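Butyrophilin subfamily 1 member A1 (Bos taurus, PDB 4HH8) probably takes part in secreting milk-fat droplets and restraining activated T cells, and is represented here by its extracellular pair of immunoglobulin-like domains. Local coordinates at residues 14-20 and 35-40; 46-50 and 61-66. The protein carries 1 engineered substitution. All blocks are in the same frame, centred on the assembly; numbering follows the deposited sequence.

Contact 1: residues 14-20 and 35-40; sequences PFDVIGP and PCRLSP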
loop_
_atom_site.group_PDB
_atom_site.type_symbol
_atom_site.label_atom_id
_atom_site.label_comp_id
_atom_site.label_asym_id
_atom_site.label_seq_id
_atom_site.Cartn_x
_atom_site.Cartn_y
_atom_site.Cartn_z
ATOM N N PRO A 14 -26.370 16.804 -14.935
ATOM C CA PRO A 14 -25.797 18.140 -15.034
ATOM C C PRO A 14 -24.498 18.333 -14.211
ATOM O O PRO A 14 -24.156 19.443 -13.849
ATOM C CB PRO A 14 -26.929 19.023 -14.491
ATOM C CG PRO A 14 -27.680 18.129 -13.512
ATOM C CD PRO A 14 -27.550 16.740 -14.043
ATOM N N PHE A 15 -23.779 17.246 -13.937
ATOM C CA PHE A 15 -22.525 17.302 -13.198
ATOM C C PHE A 15 -21.693 16.078 -13.506
ATOM O O PHE A 15 -22.227 15.043 -13.916
ATOM C CB PHE A 15 -22.783 17.360 -11.681
ATOM C CG PHE A 15 -23.551 16.175 -11.129
ATOM C CD1 PHE A 15 -22.919 14.961 -10.871
ATOM C CD2 PHE A 15 -24.903 16.289 -10.830
ATOM C CE1 PHE A 15 -23.627 13.871 -10.337
ATOM C CE2 PHE A 15 -25.625 15.203 -10.284
ATOM C CZ PHE A 15 -24.981 14.001 -10.044
ATOM N N ASP A 16 -20.387 16.195 -13.290
ATOM C CA ASP A 16 -19.530 15.009 -13.284
ATOM C C ASP A 16 -18.827 14.840 -11.942
ATOM O O ASP A 16 -18.783 15.749 -11.094
ATOM C CB ASP A 16 -18.507 15.007 -14.448
ATOM C CG ASP A 16 -19.183 14.975 -15.826
ATOM O OD1 ASP A 16 -19.923 13.993 -16.123
ATOM O OD2 ASP A 16 -18.982 15.947 -16.611
ATOM N N VAL A 17 -18.300 13.643 -11.770
ATOM C CA VAL A 17 -17.594 13.236 -10.571
ATOM C C VAL A 17 -16.190 12.880 -11.041
ATOM O O VAL A 17 -16.033 12.030 -11.892
ATOM C CB VAL A 17 -18.263 12.011 -9.921
ATOM C CG1 VAL A 17 -17.346 11.412 -8.856
ATOM C CG2 VAL A 17 -19.566 12.392 -9.320
ATOM N N ILE A 18 -15.189 13.546 -10.473
ATOM C CA ILE A 18 -13.803 13.339 -10.835
ATOM C C ILE A 18 -13.027 12.652 -9.718
ATOM O O ILE A 18 -13.079 13.092 -8.580
ATOM C CB ILE A 18 -13.108 14.699 -11.128
ATOM C CG1 ILE A 18 -14.003 15.599 -11.974
ATOM C CG2 ILE A 18 -11.773 14.468 -11.873
ATOM C CD1 ILE A 18 -13.430 16.995 -12.192
ATOM N N GLY A 19 -12.283 11.596 -10.034
ATOM C CA GLY A 19 -11.389 10.988 -9.047
ATOM C C GLY A 19 -9.996 11.609 -9.095
ATOM O O GLY A 19 -9.728 12.452 -9.941
ATOM N N PRO A 20 -9.098 11.216 -8.178
ATOM C CA PRO A 20 -7.758 11.850 -8.214
ATOM C C PRO A 20 -6.937 11.499 -9.461
ATOM O O PRO A 20 -7.147 10.434 -10.052
ATOM C CB PRO A 20 -7.060 11.314 -6.951
ATOM C CG PRO A 20 -8.130 10.531 -6.180
ATOM C CD PRO A 20 -9.209 10.171 -7.141
ATOM N N PRO A 35 -10.431 10.885 -2.017
ATOM C CA PRO A 35 -11.204 12.089 -2.417
ATOM C C PRO A 35 -11.892 11.887 -3.737
ATOM O O PRO A 35 -11.460 11.066 -4.548
ATOM C CB PRO A 35 -10.139 13.178 -2.520
ATOM C CG PRO A 35 -8.751 12.368 -2.716
ATOM C CD PRO A 35 -9.039 10.890 -2.510
ATOM N N CYS A 36 -13.017 12.555 -3.914
ATOM C CA CYS A 36 -13.656 12.702 -5.206
ATOM C C CYS A 36 -14.372 14.047 -5.153
ATOM O O CYS A 36 -14.754 14.514 -4.067
ATOM C CB CYS A 36 -14.660 11.596 -5.476
ATOM S SG CYS A 36 -13.944 10.011 -5.859
ATOM N N ARG A 37 -14.539 14.675 -6.309
ATOM C CA ARG A 37 -15.169 15.994 -6.361
ATOM C C ARG A 37 -16.111 16.113 -7.539
ATOM O O ARG A 37 -15.953 15.430 -8.554
ATOM C CB ARG A 37 -14.136 17.142 -6.348
ATOM C CG ARG A 37 -13.100 17.081 -7.470
ATOM C CD ARG A 37 -12.353 18.407 -7.742
ATOM N NE ARG A 37 -11.677 18.327 -9.058
ATOM C CZ ARG A 37 -10.637 19.069 -9.467
ATOM N NH1 ARG A 37 -10.092 20.001 -8.675
ATOM N NH2 ARG A 37 -10.130 18.870 -10.685
ATOM N N LEU A 38 -17.101 16.984 -7.374
ATOM C CA LEU A 38 -17.997 17.333 -8.460
ATOM C C LEU A 38 -17.318 18.277 -9.438
ATOM O O LEU A 38 -16.493 19.096 -9.024
ATOM C CB LEU A 38 -19.264 17.998 -7.904
ATOM C CG LEU A 38 -20.258 17.028 -7.244
ATOM C CD1 LEU A 38 -21.533 17.764 -6.804
ATOM C CD2 LEU A 38 -20.621 15.829 -8.127
ATOM N N SER A 39 -17.684 18.148 -10.718
ATOM C CA SER A 39 -17.431 19.150 -11.764
ATOM C C SER A 39 -18.777 19.482 -12.398
ATOM O O SER A 39 -19.451 18.595 -12.921
ATOM C CB SER A 39 -16.504 18.635 -12.868
ATOM O OG SER A 39 -15.943 19.730 -13.598
ATOM N N PRO A 40 -19.194 20.746 -12.342
ATOM C CA PRO A 40 -18.558 21.937 -11.765
ATOM C C PRO A 40 -18.520 21.904 -10.248
ATOM O O PRO A 40 -19.151 21.042 -9.625
ATOM C CB PRO A 40 -19.483 23.065 -12.216
ATOM C CG PRO A 40 -20.805 22.362 -12.384
ATOM C CD PRO A 40 -20.493 21.057 -12.960
#

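Contact 2: residues 46-50 and 61-66; sequences GMELR and FLSREG. Unlike the reference sequence in segment 61-66: Leu62 (reference Val).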
loop_
_atom_site.group_PDB
_atom_site.type_symbol
_atom_site.label_atom_id
_atom_site.label_comp_id
_atom_site.label_asym_id
_atom_site.label_seq_id
_atom_site.Cartn_x
_atom_site.Cartn_y
_atom_site.Cartn_z
ATOM N N GLY A 46 -26.146 17.083 1.103
ATOM C CA GLY A 46 -27.484 16.467 0.941
ATOM C C GLY A 46 -27.600 15.427 -0.152
ATOM O O GLY A 46 -28.658 14.823 -0.333
HETATM N N MSE A 47 -26.516 15.214 -0.895
HETATM C CA MSE A 47 -26.496 14.238 -1.970
HETATM C C MSE A 47 -26.262 12.858 -1.392
HETATM O O MSE A 47 -25.767 12.729 -0.294
HETATM C CB MSE A 47 -25.354 14.549 -2.939
HETATM C CG MSE A 47 -25.635 15.715 -3.843
HETATM SE SE MSE A 47 -24.339 15.762 -5.310
HETATM C CE MSE A 47 -24.985 14.390 -6.495
ATOM N N GLU A 48 -26.600 11.828 -2.137
ATOM C CA GLU A 48 -26.141 10.515 -1.768
ATOM C C GLU A 48 -24.690 10.382 -2.202
ATOM O O GLU A 48 -24.386 10.496 -3.395
ATOM C CB GLU A 48 -26.995 9.398 -2.396
ATOM C CG GLU A 48 -26.423 7.980 -2.157
ATOM C CD GLU A 48 -27.199 6.878 -2.889
ATOM O OE1 GLU A 48 -28.439 6.957 -2.924
ATOM O OE2 GLU A 48 -26.568 5.926 -3.425
ATOM N N LEU A 49 -23.829 10.153 -1.212
ATOM C CA LEU A 49 -22.390 9.902 -1.371
ATOM C C LEU A 49 -22.115 8.445 -1.021
ATOM O O LEU A 49 -22.322 8.065 0.122
ATOM C CB LEU A 49 -21.583 10.799 -0.427
ATOM C CG LEU A 49 -21.919 12.305 -0.483
ATOM C CD1 LEU A 49 -21.213 13.080 0.598
ATOM C CD2 LEU A 49 -21.652 12.950 -1.860
ATOM N N ARG A 50 -21.667 7.638 -1.979
ATOM C CA ARG A 50 -21.418 6.217 -1.740
ATOM C C ARG A 50 -20.009 5.837 -2.180
ATOM O O ARG A 50 -19.650 6.053 -3.335
ATOM C CB ARG A 50 -22.419 5.355 -2.516
ATOM C CG ARG A 50 -22.248 3.851 -2.287
ATOM C CD ARG A 50 -23.118 2.978 -3.228
ATOM N NE ARG A 50 -24.533 3.195 -2.939
ATOM C CZ ARG A 50 -25.293 2.434 -2.153
ATOM N NH1 ARG A 50 -24.803 1.347 -1.552
ATOM N NH2 ARG A 50 -26.563 2.776 -1.961
ATOM N N PHE A 61 -18.712 3.171 2.455
ATOM C CA PHE A 61 -19.239 4.343 3.147
ATOM C C PHE A 61 -20.484 4.842 2.398
ATOM O O PHE A 61 -20.536 4.858 1.146
ATOM C CB PHE A 61 -18.199 5.461 3.317
ATOM C CG PHE A 61 -18.773 6.703 3.946
ATOM C CD1 PHE A 61 -18.834 6.838 5.328
ATOM C CD2 PHE A 61 -19.336 7.689 3.163
ATOM C CE1 PHE A 61 -19.418 7.965 5.909
ATOM C CE2 PHE A 61 -19.940 8.801 3.746
ATOM C CZ PHE A 61 -19.978 8.943 5.118
ATOM N N LEU A 62 -21.516 5.164 3.166
ATOM C CA LEU A 62 -22.757 5.652 2.593
ATOM C C LEU A 62 -23.341 6.790 3.434
ATOM O O LEU A 62 -23.572 6.645 4.644
ATOM C CB LEU A 62 -23.766 4.521 2.365
ATOM C CG LEU A 62 -25.059 4.936 1.657
ATOM C CD1 LEU A 62 -24.807 5.620 0.296
ATOM C CD2 LEU A 62 -26.088 3.763 1.511
ATOM N N SER A 63 -23.497 7.945 2.799
ATOM C CA SER A 63 -24.257 9.049 3.379
ATOM C C SER A 63 -25.483 9.278 2.518
ATOM O O SER A 63 -25.376 9.301 1.286
ATOM C CB SER A 63 -23.430 10.314 3.386
ATOM O OG SER A 63 -24.079 11.314 4.134
ATOM N N ARG A 64 -26.644 9.412 3.143
ATOM C CA ARG A 64 -27.844 9.964 2.476
ATOM C C ARG A 64 -28.468 11.042 3.334
ATOM O O ARG A 64 -28.464 10.953 4.558
ATOM C CB ARG A 64 -28.902 8.902 2.225
ATOM C CG ARG A 64 -28.694 8.082 0.976
ATOM C CD ARG A 64 -30.025 7.406 0.561
ATOM N NE ARG A 64 -29.771 6.052 0.058
ATOM C CZ ARG A 64 -29.761 4.956 0.817
ATOM N NH1 ARG A 64 -30.012 5.035 2.117
ATOM N NH2 ARG A 64 -29.499 3.776 0.267
ATOM N N GLU A 65 -29.000 12.073 2.692
ATOM C CA GLU A 65 -29.686 13.143 3.415
ATOM C C GLU A 65 -28.843 13.624 4.594
ATOM O O GLU A 65 -29.338 13.746 5.724
ATOM C CB GLU A 65 -31.078 12.679 3.889
ATOM C CG GLU A 65 -32.252 13.353 3.166
ATOM C CD GLU A 65 -32.792 12.527 1.999
ATOM O OE1 GLU A 65 -33.429 11.465 2.249
ATOM O OE2 GLU A 65 -32.593 12.949 0.831
ATOM N N GLY A 66 -27.563 13.875 4.315
ATOM C CA GLY A 66 -26.588 14.342 5.304
ATOM C C GLY A 66 -26.347 13.429 6.502
ATOM O O GLY A 66 -25.770 13.861 7.508
#

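Contact 1: residues 14-20 and 35-40
Ile18 lays its side chain across Arg37 and Ser39 where strands 16-18 and 32-39, the A and B strands of the V-type immunoglobulin domain, run antiparallel at one edge of their sheet. Asp16 pairs with Ser39 and Ile18 with Arg37, each pair joined by two hydrogen bonds, while Val17 and Leu38 form the non-hydrogen-bonded pair between them. The bond from Asp16 N to Ser39 O is short, at 2.6 Å, and that from Ile18 N to Arg37 O measures 2.8 Å.

The faces differ sharply. Val17, Cys36 and Leu38 turn into the domain, where Cys36 makes the disulfide to Cys110 and Val17 and Leu38 both pack on Phe112. Val17 CG2 touches Leu38 CD2 at 3.8 Å, and the same methyl of Leu38 meets Phe15 CD1 at 3.7 Å. Farther along, Pro20 and Pro35 cross at about a right angle, CG against CD.

Asp16, Ile18, Arg37 and Ser39 share the other, more exposed face, and here Ile18 is the residue most covered by the opposing segment. With CG1 anti to its carbonyl carbon (chi1 -44°), the longer branch reaches across to the neighbouring strand. Arg37 leaves its backbone with CG between N and the carbonyl carbon (chi1 57°), then runs extended, passing obliquely by the isoleucine instead of lying flat on it. Ile18 CD1 thus comes to the edge of the guanidinium, near its plane, 3.8 Å from Arg37 NE. Ile18 CD1 also reaches past the directly paired arginine, to rest 3.5 Å from Ser39 CB.

Contact 2: residues 46-50 and 61-66
Arg50 lies across Leu62 in the hairpin of strands 48-52 and 61-64, the C and C' strands of the V-type domain, which are almost exactly antiparallel. Its CB meets Leu62 CD1 at 3.7 Å, and CG lies near both that methyl and the carbonyl oxygen of Phe61. The chain then bends at chi3 (-65°), bringing the guanidinium back over the leucine and toward Glu48. Arg50 NE faces Glu48 OE2 at 3.4 Å, a weak hydrogen bond within a salt bridge; this oxygen sits at the guanidinium edge, in its plane. CZ is near both methyls of Leu62, a residue that is valine in the reference sequence. Arg50 NH1 hydrogen-bonds to Val56 O. Arg50 NH2 ends 3.6 Å from Leu62 CD2, which lies over one face of the group. The same nitrogen shares Glu48 OE2 through a second weak hydrogen bond.

The other carboxylate oxygen serves Arg64. The two side chains lie side by side, with Glu48 CG and Arg64 CG 3.9 Å apart. Arg64 NE makes a weak hydrogen bond, part of a salt bridge, to Glu48 OE1 at 3.4 Å, with the carboxylate and guanidinium planes nearly perpendicular (89°). Arg64 NH1 has a second acid partner in Glu72.

In the backbone, Leu49 and Ser63 form the hydrogen-bonded pair, the bond from Ser63 N to Leu49 O being 2.9 Å long. Their side chains are on the opposite face, where Leu49 packs on Leu83 and Phe112.

Replacing Arg50 by an alanine takes the guanidinium from over Leu62 and would probably leave Glu48 OE2 and Val56 O without this partner. Glu48 stands between two arginines, and its negative charge, with that of Glu72, is likely to offset the closeness of Arg50 NH2 and Arg64 NH2, 3.8 Å apart.

From the N terminus, the chain runs through strand 16-18, makes strand 24-27, which joins the other sheet beside strand 117-128, and returns as strand 32-39 to close contact 1. Only a short connection, 41-45, separates that closure from contact 2, where strand 48-52 turns back through residues 53-60 into strand 61-64. The two loops follow in series, neither enclosing nor crossing the other. Contact 1 builds an edge of one sheet of the V-type sandwich, contact 2 part of the facing sheet. They touch through selenomethionine Met47, which packs on Phe15 and Leu38, and both also reach Phe112 on strand 106-114, the neighbour of strand 48-52.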